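Local coordinates for protein phytase (PDB 3ZHC) that is an enzyme of the histidine phosphatase superfamily (branch 2), built from an alpha/beta domain and a more helical one, at residues P291-N303 against E307-I321. The protein carries 2 engineered substitutions. Residues are numbered along the deposited sequence; the frame is centred on the assembly and turned at random.
Sequences PLLDMIDTALLTN and ENRYGIKLPVSLLFI
Met295, Ala299 and Leu292 on one side of the helix 291-301 pack onto Leu319 and Ile321 of the strand 318-321, which runs nearly antiparallel to it (170°) with the axes 10.3 Å apart, while the short strand 312-314 is inclined to the helix at 56°. Met295 carries the middle. With CG anti to the backbone N (chi1 -175°), its chain leans toward the strands, and CG rests 3.8 Å from Ile321 CD1 and also touches Leu319 CD2. Two further bends then carry the thioether across Glu307 at about a right angle, leaving CE 3.6 Å from Glu307 OE1 and near the edge of the ring of Tyr310, whose OH hydrogen-bonds Asp144, which also forms a salt bridge with Arg309. The other oxygen of the same carboxylate, Glu307 OE2, accepts the N-H of Arg309 at 2.8 Å, from above the carboxylate plane, tying the side chain to the turn that closes the hairpin through a G1 bulge at Gly311 and Ile312. Leu292 CD2 meets Ile321 CG2 at 3.8 Å, the two side chains lying alongside each other and pointing opposite ways. A turn beyond Met295, Ala299 CB sits 3.8 Å from Leu319 CD2, and Leu314 fills in beside it, its CD1 lying across Thr298 CG2. No direct hydrogen bond joins the segments; a water bridges them, donating to Ala299 O and accepting from Val316 N. At the helix end, Thr302 OG1 bonds back to Thr298 O, and Pro315, after a cis peptide, packs its ring against Thr302 O. The strand 318-323 lies between parallel strands 28-38 and 105-109, and the helix lies over one face of that sheet, where Leu300 also touches Val34; Leu293 packs on helix 325-335, and Leu300 and Leu301 on helix 414-424.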
# COMPACT_ATOMS: atom_id res chain seq x y z
N PRO B 291 -12.10 17.71 20.38
CA PRO B 291 -11.85 17.57 21.82
C PRO B 291 -10.54 16.86 22.16
O PRO B 291 -9.83 17.31 23.04
CB PRO B 291 -13.04 16.74 22.29
CG PRO B 291 -14.08 17.01 21.35
CD PRO B 291 -13.42 17.17 20.02
N LEU B 292 -10.22 15.77 21.47
CA LEU B 292 -8.95 15.04 21.69
C LEU B 292 -7.73 15.89 21.29
O LEU B 292 -6.74 15.93 22.03
CB LEU B 292 -8.94 13.67 21.00
CG LEU B 292 -9.69 12.57 21.77
CD1 LEU B 292 -10.01 11.37 20.86
CD2 LEU B 292 -8.88 12.11 23.00
N LEU B 293 -7.82 16.57 20.14
CA LEU B 293 -6.77 17.53 19.71
C LEU B 293 -6.56 18.65 20.75
O LEU B 293 -5.41 19.01 21.04
CB LEU B 293 -7.09 18.11 18.34
CG LEU B 293 -6.97 17.10 17.18
CD1 LEU B 293 -7.61 17.64 15.93
CD2 LEU B 293 -5.52 16.73 16.95
N ASP B 294 -7.66 19.18 21.31
CA ASP B 294 -7.59 20.24 22.37
C ASP B 294 -6.92 19.73 23.64
O ASP B 294 -6.11 20.45 24.24
CB ASP B 294 -8.98 20.80 22.71
CG ASP B 294 -9.58 21.67 21.59
OD1 ASP B 294 -8.87 22.06 20.61
OD2 ASP B 294 -10.78 21.99 21.71
N MET B 295 -7.28 18.50 24.04
CA MET B 295 -6.67 17.81 25.20
C MET B 295 -5.18 17.58 24.97
O MET B 295 -4.37 17.91 25.82
CB MET B 295 -7.37 16.46 25.47
CG MET B 295 -6.90 15.67 26.74
SD MET B 295 -7.21 16.54 28.31
CE MET B 295 -9.00 16.47 28.37
N ILE B 296 -4.84 17.01 23.80
CA ILE B 296 -3.43 16.74 23.43
C ILE B 296 -2.60 18.02 23.46
O ILE B 296 -1.48 18.03 23.98
CB ILE B 296 -3.32 16.11 22.02
CG1 ILE B 296 -3.88 14.68 22.00
CG2 ILE B 296 -1.86 16.08 21.53
CD1 ILE B 296 -4.31 14.22 20.61
N ASP B 297 -3.18 19.10 22.90
CA ASP B 297 -2.52 20.39 22.80
C ASP B 297 -2.27 20.99 24.21
O ASP B 297 -1.13 21.34 24.54
CB ASP B 297 -3.35 21.34 21.91
CG ASP B 297 -2.62 22.60 21.54
OD1 ASP B 297 -1.36 22.62 21.53
OD2 ASP B 297 -3.31 23.59 21.24
N THR B 298 -3.34 21.09 25.01
CA THR B 298 -3.27 21.55 26.40
C THR B 298 -2.22 20.76 27.21
O THR B 298 -1.39 21.36 27.91
CB THR B 298 -4.63 21.43 27.13
OG1 THR B 298 -5.62 22.20 26.45
CG2 THR B 298 -4.52 21.91 28.58
N ALA B 299 -2.26 19.43 27.10
CA ALA B 299 -1.35 18.55 27.86
C ALA B 299 0.12 18.75 27.50
O ALA B 299 0.98 18.63 28.36
CB ALA B 299 -1.76 17.08 27.68
N LEU B 300 0.40 19.04 26.23
CA LEU B 300 1.76 19.31 25.75
C LEU B 300 2.24 20.76 26.00
O LEU B 300 3.44 20.97 26.19
CB LEU B 300 1.89 18.95 24.25
CG LEU B 300 2.36 17.52 23.89
CD1 LEU B 300 1.91 16.46 24.87
CD2 LEU B 300 1.93 17.16 22.45
N LEU B 301 1.31 21.72 26.03
CA LEU B 301 1.65 23.17 26.17
C LEU B 301 1.71 23.77 27.58
O LEU B 301 2.65 24.52 27.87
CB LEU B 301 0.66 24.04 25.37
CG LEU B 301 0.76 24.03 23.86
CD1 LEU B 301 -0.29 24.98 23.32
CD2 LEU B 301 2.14 24.44 23.40
N THR B 302 0.73 23.48 28.43
CA THR B 302 0.62 24.22 29.71
C THR B 302 1.69 23.88 30.75
O THR B 302 2.24 22.78 30.76
CB THR B 302 -0.77 24.06 30.38
OG1 THR B 302 -1.00 22.70 30.73
CG2 THR B 302 -1.87 24.58 29.43
N ASN B 303 1.97 24.89 31.59
CA ASN B 303 2.88 24.78 32.72
C ASN B 303 2.10 24.73 34.06
O ASN B 303 2.68 24.95 35.13
CB ASN B 303 3.90 25.95 32.68
CG ASN B 303 4.88 25.86 31.47
OD1 ASN B 303 5.08 26.84 30.74
ND2 ASN B 303 5.49 24.68 31.28
N GLU B 307 -7.69 20.05 34.74
CA GLU B 307 -8.70 19.50 33.83
C GLU B 307 -10.03 19.45 34.60
O GLU B 307 -10.15 18.75 35.60
CB GLU B 307 -8.27 18.11 33.26
CG GLU B 307 -9.38 17.20 32.75
CD GLU B 307 -10.35 17.87 31.82
OE1 GLU B 307 -9.94 18.70 30.99
OE2 GLU B 307 -11.54 17.56 31.91
N ASN B 308 -11.00 20.20 34.10
CA ASN B 308 -12.25 20.47 34.81
C ASN B 308 -13.25 19.29 34.86
O ASN B 308 -13.95 19.14 35.87
CB ASN B 308 -12.95 21.71 34.18
CG ASN B 308 -11.97 22.91 33.99
OD1 ASN B 308 -11.30 23.35 34.94
ND2 ASN B 308 -11.90 23.43 32.75
N ARG B 309 -13.32 18.47 33.80
CA ARG B 309 -14.33 17.35 33.71
C ARG B 309 -13.95 16.06 34.43
O ARG B 309 -14.84 15.33 34.86
CB ARG B 309 -14.69 17.04 32.25
CG ARG B 309 -15.15 18.25 31.48
CD ARG B 309 -15.78 17.90 30.15
NE ARG B 309 -14.96 16.97 29.38
CZ ARG B 309 -15.27 15.70 29.06
NH1 ARG B 309 -16.42 15.11 29.42
NH2 ARG B 309 -14.39 15.02 28.36
N TYR B 310 -12.64 15.79 34.53
CA TYR B 310 -12.11 14.60 35.22
C TYR B 310 -11.39 14.94 36.55
O TYR B 310 -11.30 14.09 37.42
CB TYR B 310 -11.15 13.82 34.30
CG TYR B 310 -11.74 13.50 32.94
CD1 TYR B 310 -12.64 12.45 32.77
CD2 TYR B 310 -11.41 14.27 31.81
CE1 TYR B 310 -13.20 12.16 31.49
CE2 TYR B 310 -11.96 13.99 30.54
CZ TYR B 310 -12.85 12.94 30.39
OH TYR B 310 -13.36 12.69 29.16
N GLY B 311 -10.89 16.17 36.70
CA GLY B 311 -10.15 16.58 37.91
C GLY B 311 -8.70 16.12 37.88
O GLY B 311 -8.18 15.63 38.89
N ILE B 312 -8.06 16.26 36.71
CA ILE B 312 -6.66 15.89 36.52
C ILE B 312 -5.84 17.16 36.55
O ILE B 312 -6.17 18.12 35.88
CB ILE B 312 -6.43 15.12 35.18
CG1 ILE B 312 -7.16 13.77 35.20
CG2 ILE B 312 -4.94 14.91 34.90
CD1 ILE B 312 -7.10 13.01 33.91
N LYS B 313 -4.77 17.17 37.35
CA LYS B 313 -3.88 18.31 37.42
C LYS B 313 -2.83 18.15 36.35
O LYS B 313 -1.88 17.39 36.51
CB LYS B 313 -3.24 18.43 38.81
CG LYS B 313 -4.25 18.71 39.96
CD LYS B 313 -4.87 20.11 39.88
CE LYS B 313 -5.70 20.46 41.14
NZ LYS B 313 -6.40 21.79 41.00
N LEU B 314 -3.01 18.87 35.23
CA LEU B 314 -2.04 18.89 34.14
C LEU B 314 -1.00 19.97 34.48
O LEU B 314 -1.34 20.93 35.16
CB LEU B 314 -2.71 19.16 32.78
CG LEU B 314 -3.68 18.09 32.22
CD1 LEU B 314 -4.38 18.58 30.96
CD2 LEU B 314 -2.96 16.75 31.95
N PRO B 315 0.26 19.84 34.01
CA PRO B 315 0.81 18.79 33.17
C PRO B 315 1.15 17.49 33.92
O PRO B 315 1.21 17.46 35.15
CB PRO B 315 2.10 19.42 32.65
CG PRO B 315 2.57 20.24 33.80
CD PRO B 315 1.29 20.81 34.41
N VAL B 316 1.35 16.44 33.14
CA VAL B 316 1.78 15.13 33.62
C VAL B 316 2.78 14.62 32.61
O VAL B 316 2.78 15.08 31.45
CB VAL B 316 0.59 14.14 33.77
CG1 VAL B 316 -0.40 14.62 34.87
CG2 VAL B 316 -0.13 13.93 32.44
N SER B 317 3.64 13.70 33.03
CA SER B 317 4.67 13.13 32.13
C SER B 317 4.07 12.18 31.10
O SER B 317 4.56 12.11 29.98
CB SER B 317 5.77 12.40 32.93
OG SER B 317 6.40 13.26 33.86
N LEU B 318 3.03 11.45 31.51
CA LEU B 318 2.32 10.51 30.65
C LEU B 318 0.83 10.63 30.89
O LEU B 318 0.36 10.37 31.99
CB LEU B 318 2.79 9.07 30.92
CG LEU B 318 2.08 7.92 30.20
CD1 LEU B 318 2.21 8.06 28.69
CD2 LEU B 318 2.64 6.59 30.66
N LEU B 319 0.09 11.04 29.85
CA LEU B 319 -1.37 11.06 29.84
C LEU B 319 -1.76 9.97 28.85
O LEU B 319 -1.46 10.08 27.67
CB LEU B 319 -1.91 12.43 29.41
CG LEU B 319 -3.43 12.59 29.23
CD1 LEU B 319 -4.18 12.40 30.54
CD2 LEU B 319 -3.79 13.96 28.60
N PHE B 320 -2.42 8.91 29.34
CA PHE B 320 -2.88 7.79 28.50
C PHE B 320 -4.37 7.91 28.34
O PHE B 320 -5.09 7.99 29.34
CB PHE B 320 -2.49 6.46 29.15
CG PHE B 320 -2.92 5.24 28.37
CD1 PHE B 320 -2.09 4.70 27.39
CD2 PHE B 320 -4.16 4.61 28.63
CE1 PHE B 320 -2.47 3.56 26.66
CE2 PHE B 320 -4.56 3.46 27.90
CZ PHE B 320 -3.71 2.94 26.92
N ILE B 321 -4.85 7.94 27.10
CA ILE B 321 -6.28 8.12 26.79
C ILE B 321 -6.80 6.88 26.03
O ILE B 321 -6.34 6.60 24.92
CB ILE B 321 -6.55 9.42 25.99
CG1 ILE B 321 -5.95 10.64 26.71
CG2 ILE B 321 -8.07 9.63 25.78
CD1 ILE B 321 -6.28 11.98 26.06
O HOH W 1 0.32 16.78 30.11